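Local coordinates for protein ATP-dependent 6-phosphofructokinase isozyme 2 (Escherichia coli, PDB 3UMO) that catalyses the ATP- and magnesium-dependent phosphorylation of fructose 6-phosphate to fructose 1,6-bisphosphate, the first committing step of glycolysis, as a homodimer of the ribokinase-like PfkB family, at residues 44-49 with 292-297. Residues are numbered along the deposited sequence; the frame is centred on the assembly and turned at random.
With K (potassium ion), chain F.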
loop_
_atom_site.group_PDB
_atom_site.type_symbol
_atom_site.label_atom_id
_atom_site.label_comp_id
_atom_site.label_asym_id
_atom_site.label_seq_id
_atom_site.Cartn_x
_atom_site.Cartn_y
_atom_site.Cartn_z
ATOM N N VAL A 44 -6.640 -10.345 28.543
ATOM C CA VAL A 44 -7.858 -10.813 29.192
ATOM C C VAL A 44 -7.918 -10.263 30.620
ATOM O O VAL A 44 -8.960 -9.768 31.065
ATOM C CB VAL A 44 -7.945 -12.356 29.195
ATOM C CG1 VAL A 44 -9.087 -12.837 30.092
ATOM C CG2 VAL A 44 -8.146 -12.863 27.781
ATOM N N ALA A 45 -6.787 -10.318 31.323
ATOM C CA ALA A 45 -6.719 -9.803 32.692
ATOM C C ALA A 45 -6.954 -8.288 32.741
ATOM O O ALA A 45 -7.622 -7.776 33.650
ATOM C CB ALA A 45 -5.386 -10.159 33.339
ATOM N N ARG A 46 -6.404 -7.570 31.768
ATOM C CA ARG A 46 -6.602 -6.123 31.699
ATOM C C ARG A 46 -8.065 -5.773 31.413
ATOM O O ARG A 46 -8.628 -4.858 32.025
ATOM C CB ARG A 46 -5.676 -5.498 30.656
ATOM C CG ARG A 46 -4.194 -5.666 30.982
ATOM C CD ARG A 46 -3.314 -5.172 29.842
ATOM N NE ARG A 46 -3.302 -3.716 29.744
ATOM C CZ ARG A 46 -3.393 -3.043 28.601
ATOM N NH1 ARG A 46 -3.507 -3.695 27.454
ATOM N NH2 ARG A 46 -3.371 -1.715 28.605
ATOM N N ALA A 47 -8.685 -6.516 30.500
ATOM C CA ALA A 47 -10.099 -6.298 30.172
ATOM C C ALA A 47 -10.966 -6.551 31.393
ATOM O O ALA A 47 -11.929 -5.822 31.659
ATOM C CB ALA A 47 -10.534 -7.202 29.017
ATOM N N ILE A 48 -10.617 -7.587 32.149
ATOM C CA ILE A 48 -11.376 -7.919 33.345
ATOM C C ILE A 48 -11.301 -6.775 34.354
ATOM O O ILE A 48 -12.307 -6.411 34.965
ATOM C CB ILE A 48 -10.909 -9.256 33.951
ATOM C CG1 ILE A 48 -11.494 -10.410 33.128
ATOM C CG2 ILE A 48 -11.319 -9.358 35.416
ATOM C CD1 ILE A 48 -10.912 -11.793 33.460
ATOM N N ALA A 49 -10.118 -6.186 34.500
ATOM C CA ALA A 49 -9.958 -5.018 35.360
ATOM C C ALA A 49 -10.852 -3.860 34.905
ATOM O O ALA A 49 -11.518 -3.224 35.729
ATOM C CB ALA A 49 -8.497 -4.585 35.406
ATOM N N THR A 292 -5.072 0.156 20.381
ATOM C CA THR A 292 -5.073 -1.106 21.110
ATOM C C THR A 292 -5.921 -1.107 22.382
ATOM O O THR A 292 -5.990 -2.115 23.078
ATOM C CB THR A 292 -3.640 -1.511 21.490
ATOM O OG1 THR A 292 -3.064 -0.494 22.316
ATOM C CG2 THR A 292 -2.789 -1.686 20.243
ATOM N N ARG A 293 -6.558 0.019 22.683
ATOM C CA ARG A 293 -7.361 0.149 23.886
ATOM C C ARG A 293 -8.462 -0.896 23.923
ATOM O O ARG A 293 -9.150 -1.125 22.931
ATOM C CB ARG A 293 -7.966 1.551 23.967
ATOM C CG ARG A 293 -6.940 2.665 23.872
ATOM C CD ARG A 293 -7.600 4.018 23.673
ATOM N NE ARG A 293 -8.554 4.325 24.734
ATOM C CZ ARG A 293 -9.567 5.174 24.604
ATOM N NH1 ARG A 293 -9.767 5.803 23.452
ATOM N NH2 ARG A 293 -10.385 5.391 25.625
ATOM N N LEU A 294 -8.616 -1.529 25.077
ATOM C CA LEU A 294 -9.624 -2.560 25.250
ATOM C C LEU A 294 -10.972 -1.945 25.583
ATOM O O LEU A 294 -11.150 -0.733 25.512
ATOM C CB LEU A 294 -9.199 -3.536 26.346
ATOM C CG LEU A 294 -7.773 -4.066 26.207
ATOM C CD1 LEU A 294 -7.353 -4.834 27.446
ATOM C CD2 LEU A 294 -7.652 -4.934 24.969
ATOM N N CYS A 295 -11.920 -2.797 25.945
ATOM C CA CYS A 295 -13.269 -2.359 26.294
ATOM C C CYS A 295 -13.307 -1.477 27.546
ATOM O O CYS A 295 -12.550 -1.698 28.496
ATOM C CB CYS A 295 -14.154 -3.587 26.533
ATOM S SG CYS A 295 -13.536 -4.686 27.854
ATOM N N SER A 296 -14.191 -0.480 27.551
ATOM C CA SER A 296 -14.437 0.307 28.751
ATOM C C SER A 296 -15.711 -0.194 29.423
ATOM O O SER A 296 -16.612 -0.702 28.756
ATOM C CB SER A 296 -14.584 1.794 28.419
ATOM O OG SER A 296 -15.804 2.034 27.741
ATOM N N HIS A 297 -15.788 -0.038 30.740
ATOM C CA HIS A 297 -16.971 -0.466 31.487
ATOM C C HIS A 297 -18.272 0.150 30.974
ATOM O O HIS A 297 -19.269 -0.553 30.783
ATOM C CB HIS A 297 -16.813 -0.169 32.981
ATOM C CG HIS A 297 -18.039 -0.474 33.789
ATOM N ND1 HIS A 297 -19.096 0.404 33.894
ATOM C CD2 HIS A 297 -18.377 -1.561 34.521
ATOM C CE1 HIS A 297 -20.035 -0.130 34.658
ATOM N NE2 HIS A 297 -19.621 -1.322 35.053
HETATM K K K F . -9.519 -0.887 20.056
#
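The flat Arg46 guanidinium lies obliquely to Leu294, with NH1 of Arg46 4.0 Å from CD1 of Leu294. Its polar rim is held elsewhere: NE of Arg46 makes a salt bridge with OE1 of Glu76 and NH1 a hydrogen bond with OD1 of Asn43, a substrate-binding residue one turn earlier. The arginine chain bends at its third torsion (chi3 73°), which brings the guanidinium round across the leucine, and the two side chains cross at about a right angle. Methyl CD1 makes all of the close contacts of Leu294 with the helix segment, lying 3.7 Å from CB of Arg46 and 3.7 Å from the backbone N of Ala47. Beside it, a chi1 of 58° sets SG of Cys295 against CB of Ala47, 4.1 Å away. The contact is buried, with methyl and sulfur packing on Ala47 and the arginine chain, while the same loop binds potassium through O of Arg293, 2.9 Å from the ion. Carbonyls of Ser250, Val252, Ala286, Asn289 and Gly291 complete this monovalent cation site of the ribokinase family. OG of Ser257 hydrogen-bonds to the backbone N of Cys295, tying the loop to helix 254-267. Helix 40-50 packs Val44 and Ile48 against that same helix and against strand 4-7 of the parallel sheet, and the loop passes alongside helix 40-50 and leads into helix 297-307, N-capped by Ser296.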